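Local coordinates for hydrolase, haloacid dehalogenase-like family (Porphyromonas gingivalis, PDB 2I6X), which probably acts as a hydrolase of the haloacid dehalogenase-like superfamily, at residues Leu50-Gly55 / Asn112-Val117; Phe108-Thr113 / Lys148-Glu153. All blocks are in the same frame, centred on the assembly; numbering follows the deposited sequence.

Interaction 1: Leu50-Gly55 / Asn112-Val117; sequences LDLESG and NTNPYV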
loop_
_atom_site.group_PDB
_atom_site.type_symbol
_atom_site.label_atom_id
_atom_site.label_comp_id
_atom_site.label_asym_id
_atom_site.label_seq_id
_atom_site.Cartn_x
_atom_site.Cartn_y
_atom_site.Cartn_z
ATOM N N LEU A 50 -9.333 5.306 8.926
ATOM C CA LEU A 50 -8.188 6.194 8.765
ATOM C C LEU A 50 -7.268 6.142 9.976
ATOM O O LEU A 50 -6.053 6.259 9.834
ATOM C CB LEU A 50 -8.589 7.651 8.465
ATOM C CG LEU A 50 -7.390 8.623 8.419
ATOM C CD1 LEU A 50 -6.449 8.276 7.247
ATOM C CD2 LEU A 50 -7.778 10.109 8.401
ATOM N N ASP A 51 -7.847 5.994 11.162
ATOM C CA ASP A 51 -7.061 5.887 12.391
ATOM C C ASP A 51 -6.216 4.615 12.324
ATOM O O ASP A 51 -5.094 4.575 12.833
ATOM C CB ASP A 51 -7.972 5.869 13.626
ATOM C CG ASP A 51 -8.643 7.213 13.887
ATOM O OD1 ASP A 51 -8.231 8.235 13.285
ATOM O OD2 ASP A 51 -9.592 7.256 14.708
ATOM N N LEU A 52 -6.762 3.595 11.673
ATOM C CA LEU A 52 -6.062 2.343 11.472
ATOM C C LEU A 52 -4.851 2.455 10.507
ATOM O O LEU A 52 -3.793 1.900 10.822
ATOM C CB LEU A 52 -7.036 1.237 11.018
ATOM C CG LEU A 52 -6.458 -0.145 10.654
ATOM C CD1 LEU A 52 -5.954 -0.891 11.890
ATOM C CD2 LEU A 52 -7.474 -0.973 9.890
ATOM N N GLU A 53 -5.013 3.156 9.365
ATOM C CA GLU A 53 -3.930 3.321 8.353
ATOM C C GLU A 53 -2.830 4.213 8.845
ATOM O O GLU A 53 -1.672 4.000 8.523
ATOM C CB GLU A 53 -4.396 4.004 7.057
ATOM C CG GLU A 53 -5.638 3.465 6.444
ATOM C CD GLU A 53 -5.523 3.409 4.934
ATOM O OE1 GLU A 53 -5.357 4.501 4.315
ATOM O OE2 GLU A 53 -5.593 2.251 4.396
ATOM N N SER A 54 -3.230 5.259 9.561
ATOM C CA SER A 54 -2.344 6.318 9.948
ATOM C C SER A 54 -1.587 5.959 11.218
ATOM O O SER A 54 -0.674 6.667 11.619
ATOM C CB SER A 54 -3.143 7.604 10.153
ATOM O OG SER A 54 -3.771 7.636 11.428
ATOM N N GLY A 55 -1.978 4.864 11.859
ATOM C CA GLY A 55 -1.349 4.451 13.101
ATOM C C GLY A 55 -1.894 5.143 14.334
ATOM O O GLY A 55 -1.489 4.813 15.445
ATOM N N ASN A 112 -0.146 3.247 1.864
ATOM C CA ASN A 112 -1.177 3.334 2.910
ATOM C C ASN A 112 -1.687 1.934 3.182
ATOM O O ASN A 112 -2.283 1.300 2.309
ATOM C CB ASN A 112 -2.355 4.230 2.543
ATOM C CG ASN A 112 -2.039 5.682 2.654
ATOM O OD1 ASN A 112 -0.967 6.084 3.116
ATOM N ND2 ASN A 112 -2.974 6.502 2.220
ATOM N N THR A 113 -1.482 1.469 4.408
ATOM C CA THR A 113 -1.787 0.097 4.718
ATOM C C THR A 113 -2.044 -0.055 6.215
ATOM O O THR A 113 -1.855 0.879 6.995
ATOM C CB THR A 113 -0.651 -0.846 4.185
ATOM O OG1 THR A 113 -1.134 -2.191 4.087
ATOM C CG2 THR A 113 0.606 -0.801 5.064
ATOM N N ASN A 114 -2.481 -1.242 6.617
ATOM C CA ASN A 114 -2.877 -1.441 7.979
ATOM C C ASN A 114 -2.021 -2.583 8.526
ATOM O O ASN A 114 -1.375 -3.265 7.751
ATOM C CB ASN A 114 -4.356 -1.746 8.001
ATOM C CG ASN A 114 -4.700 -2.934 7.160
ATOM O OD1 ASN A 114 -4.434 -4.089 7.545
ATOM N ND2 ASN A 114 -5.281 -2.682 6.000
ATOM N N PRO A 115 -1.969 -2.758 9.864
ATOM C CA PRO A 115 -1.212 -3.862 10.494
ATOM C C PRO A 115 -1.532 -5.291 10.022
ATOM O O PRO A 115 -0.643 -6.144 10.077
ATOM C CB PRO A 115 -1.576 -3.737 11.975
ATOM C CG PRO A 115 -1.980 -2.374 12.138
ATOM C CD PRO A 115 -2.588 -1.886 10.868
ATOM N N TYR A 116 -2.782 -5.548 9.618
ATOM C CA TYR A 116 -3.220 -6.873 9.166
ATOM C C TYR A 116 -2.514 -7.242 7.865
ATOM O O TYR A 116 -1.936 -8.323 7.755
ATOM C CB TYR A 116 -4.737 -6.933 8.943
ATOM C CG TYR A 116 -5.579 -6.515 10.123
ATOM C CD1 TYR A 116 -5.803 -7.386 11.194
ATOM C CD2 TYR A 116 -6.156 -5.238 10.176
ATOM C CE1 TYR A 116 -6.576 -6.991 12.280
ATOM C CE2 TYR A 116 -6.928 -4.848 11.254
ATOM C CZ TYR A 116 -7.135 -5.721 12.299
ATOM O OH TYR A 116 -7.907 -5.320 13.357
ATOM N N VAL A 117 -2.558 -6.344 6.888
ATOM C CA VAL A 117 -1.922 -6.603 5.604
ATOM C C VAL A 117 -0.414 -6.761 5.812
ATOM O O VAL A 117 0.218 -7.630 5.228
ATOM C CB VAL A 117 -2.279 -5.505 4.554
ATOM C CG1 VAL A 117 -1.469 -5.675 3.260
ATOM C CG2 VAL A 117 -3.761 -5.585 4.229
#
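Leu52 packs its forked end against Asn114 and Pro115. Its CD2 lies 3.7 Å from CB of Asn114, and its CD1 is 3.7 Å from CD of Pro115. Chi1 (176°) sets CG of Leu52 anti to the backbone N, itself close to CB of Asn114, and CE2 of Tyr116 meets CD1 obliquely at 4.1 Å. Phe62 of helix 59-70 touches both Leu52 and Tyr116. Asn114 fixes the start of helix 115-121 as N-cap: its OD1 accepts from Val117 N at 3.0 Å, with a fairly straight N-H...O angle of 163°.

Against this side, where Leu52, Asn114 and Tyr116 are buried, the other is looser and more polar: Glu53 and Asn112 are partly exposed and meet without a hydrogen bond between them. OE1 of Glu53 comes to 3.5 Å from CB of Asn112, the side chains crossing at about a right angle, while the Asn112 amide is engaged by Lys150. Between the two sides, CA of Glu53 stands 3.5 Å from Thr113 O in a CH...O contact, and the hydroxyl of Ser143 bonds both Glu53 O and Thr113 N. Direct cohesion therefore rests on apolar fit and a CH...O contact, with Ser143 supplying an indirect polar tie.

Interaction 2: Phe108-Thr113 / Lys148-Glu153; sequences FLLSNT and KYKPNE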
loop_
_atom_site.group_PDB
_atom_site.type_symbol
_atom_site.label_atom_id
_atom_site.label_comp_id
_atom_site.label_asym_id
_atom_site.label_seq_id
_atom_site.Cartn_x
_atom_site.Cartn_y
_atom_site.Cartn_z
ATOM N N PHE A 108 11.811 1.280 -3.429
ATOM C CA PHE A 108 11.102 1.634 -2.213
ATOM C C PHE A 108 9.619 1.326 -2.355
ATOM O O PHE A 108 9.091 1.324 -3.451
ATOM C CB PHE A 108 11.335 3.107 -1.902
ATOM C CG PHE A 108 12.791 3.460 -1.803
ATOM C CD1 PHE A 108 13.488 3.265 -0.605
ATOM C CD2 PHE A 108 13.477 3.945 -2.916
ATOM C CE1 PHE A 108 14.841 3.553 -0.523
ATOM C CE2 PHE A 108 14.824 4.258 -2.828
ATOM C CZ PHE A 108 15.506 4.061 -1.632
ATOM N N LEU A 109 8.973 1.027 -1.235
ATOM C CA LEU A 109 7.525 0.934 -1.184
ATOM C C LEU A 109 6.965 2.116 -0.377
ATOM O O LEU A 109 7.448 2.416 0.723
ATOM C CB LEU A 109 7.080 -0.405 -0.586
ATOM C CG LEU A 109 5.581 -0.750 -0.678
ATOM C CD1 LEU A 109 5.221 -1.416 -2.008
ATOM C CD2 LEU A 109 5.132 -1.631 0.523
ATOM N N LEU A 110 5.969 2.806 -0.927
ATOM C CA LEU A 110 5.272 3.818 -0.142
ATOM C C LEU A 110 3.785 3.473 -0.191
ATOM O O LEU A 110 3.120 3.626 -1.211
ATOM C CB LEU A 110 5.553 5.260 -0.603
ATOM C CG LEU A 110 4.748 6.349 0.113
ATOM C CD1 LEU A 110 5.140 6.374 1.570
ATOM C CD2 LEU A 110 4.879 7.774 -0.525
ATOM N N SER A 111 3.271 3.055 0.961
ATOM C CA SER A 111 1.973 2.428 1.000
ATOM C C SER A 111 1.107 2.893 2.162
ATOM O O SER A 111 1.572 2.944 3.296
ATOM C CB SER A 111 2.178 0.906 1.039
ATOM O OG SER A 111 0.982 0.261 1.339
ATOM N N ASN A 112 -0.146 3.247 1.864
ATOM C CA ASN A 112 -1.177 3.334 2.910
ATOM C C ASN A 112 -1.687 1.934 3.182
ATOM O O ASN A 112 -2.283 1.300 2.309
ATOM C CB ASN A 112 -2.355 4.230 2.543
ATOM C CG ASN A 112 -2.039 5.682 2.654
ATOM O OD1 ASN A 112 -0.967 6.084 3.116
ATOM N ND2 ASN A 112 -2.974 6.502 2.220
ATOM N N THR A 113 -1.482 1.469 4.408
ATOM C CA THR A 113 -1.787 0.097 4.718
ATOM C C THR A 113 -2.044 -0.055 6.215
ATOM O O THR A 113 -1.855 0.879 6.995
ATOM C CB THR A 113 -0.651 -0.846 4.185
ATOM O OG1 THR A 113 -1.134 -2.191 4.087
ATOM C CG2 THR A 113 0.606 -0.801 5.064
ATOM N N LYS A 148 1.708 8.628 9.531
ATOM C CA LYS A 148 1.381 9.592 8.472
ATOM C C LYS A 148 0.763 8.823 7.307
ATOM O O LYS A 148 0.860 7.593 7.250
ATOM C CB LYS A 148 2.615 10.365 7.965
ATOM C CG LYS A 148 3.529 10.984 9.008
ATOM C CD LYS A 148 4.761 11.557 8.353
ATOM C CE LYS A 148 5.391 12.650 9.219
ATOM N NZ LYS A 148 6.399 12.177 10.200
ATOM N N TYR A 149 0.135 9.533 6.376
ATOM C CA TYR A 149 -0.600 8.863 5.308
ATOM C C TYR A 149 -0.623 9.727 4.094
ATOM O O TYR A 149 -0.698 10.933 4.189
ATOM C CB TYR A 149 -2.046 8.480 5.735
ATOM C CG TYR A 149 -2.874 9.638 6.275
ATOM C CD1 TYR A 149 -2.744 10.058 7.625
ATOM C CD2 TYR A 149 -3.779 10.325 5.457
ATOM C CE1 TYR A 149 -3.488 11.130 8.137
ATOM C CE2 TYR A 149 -4.524 11.422 5.968
ATOM C CZ TYR A 149 -4.371 11.802 7.306
ATOM O OH TYR A 149 -5.106 12.866 7.821
ATOM N N LYS A 150 -0.555 9.089 2.944
ATOM C CA LYS A 150 -0.808 9.749 1.677
ATOM C C LYS A 150 -2.283 10.158 1.657
ATOM O O LYS A 150 -3.114 9.458 2.216
ATOM C CB LYS A 150 -0.533 8.787 0.539
ATOM C CG LYS A 150 0.895 8.332 0.467
ATOM C CD LYS A 150 1.136 7.394 -0.735
ATOM C CE LYS A 150 0.557 6.030 -0.453
ATOM N NZ LYS A 150 0.684 5.151 -1.629
ATOM N N PRO A 151 -2.605 11.262 0.978
ATOM C CA PRO A 151 -1.699 12.063 0.138
ATOM C C PRO A 151 -0.985 13.253 0.795
ATOM O O PRO A 151 -0.549 14.155 0.100
ATOM C CB PRO A 151 -2.633 12.559 -0.985
ATOM C CG PRO A 151 -4.015 12.657 -0.310
ATOM C CD PRO A 151 -3.979 11.792 0.950
ATOM N N ASN A 152 -0.856 13.268 2.113
ATOM C CA ASN A 152 -0.158 14.373 2.765
ATOM C C ASN A 152 1.294 14.363 2.339
ATOM O O ASN A 152 1.875 13.290 2.115
ATOM C CB ASN A 152 -0.238 14.257 4.276
ATOM C CG ASN A 152 -1.650 14.343 4.793
ATOM O OD1 ASN A 152 -2.433 15.140 4.301
ATOM N ND2 ASN A 152 -1.987 13.520 5.796
ATOM N N GLU A 153 1.864 15.558 2.230
ATOM C CA GLU A 153 3.281 15.739 1.912
ATOM C C GLU A 153 4.204 15.215 3.005
ATOM O O GLU A 153 5.279 14.710 2.696
ATOM C CB GLU A 153 3.596 17.220 1.599
ATOM C CG GLU A 153 2.997 17.661 0.288
ATOM C CD GLU A 153 3.234 19.100 -0.067
ATOM O OE1 GLU A 153 4.015 19.806 0.621
ATOM O OE2 GLU A 153 2.640 19.539 -1.079
HETATM O O HOH W 1 -1.367 3.462 -0.584
#
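Lys150, Asn112 and Leu110, in falling order of buried surface, carry this contact. The amide of Asn112 grips the backbone of Lys150 at two points: OD1 accepts from Lys150 N at 3.0 Å, the donor lying in the carbonyl plane on a lone pair, while ND2 donates to Lys150 O at 3.0 Å with an N-H...O angle of 163°. Lys150 O lies 2° out of the Asn112 amide plane, so the paired bonds fix the rotation of the amide and hold the chain just ahead of the cis peptide bond at Pro151.

The Lys150 side chain and Leu110 slide past each other in opposite directions, with CD of Lys150 3.8 Å from CD2 of Leu110. A bend at chi3 (-75°) sets CE 3.6 Å from Leu110 O. NZ then donates to Leu110 O at 2.9 Å, approaching from above the carbonyl plane. NZ also donates, at 2.9 Å, to a water that accepts a bond from Asn112 N, and it forms a salt bridge with Asp174.

The sequence pattern is consistent with the HAD superfamily's motif II at Ser111, at the end of strand 106-111, and motif III at Lys150. That strand bonds through its backbone to strands 7-10 and 139-142, while Ile155 of helix 153-163 touches both Leu110 and Lys150, and Asn179 of helix 177-185 touches Lys150.

In the fold
Centres about 10 Å apart, the two contacts share Asn112 and Thr113, the residues that lead from strand 106-111 into helix 115-121. Along the chain, helix 48-54 comes first, then this shared loop, then the loop between helices 143-146 and 153-163. They also meet directly: CB of Ser54 lies 3.5 Å from CD1 of Tyr149. Interaction 2 belongs to the C-terminal end of the five-stranded parallel sheet of the Rossmann-like HAD core, whereas interaction 1 brings in a helix from the largely helical insertion after strand 7-10, which probably corresponds to the cap. Interaction 1 thus probably ties cap to core, while interaction 2 is internal to the core, beside what is probably the active site.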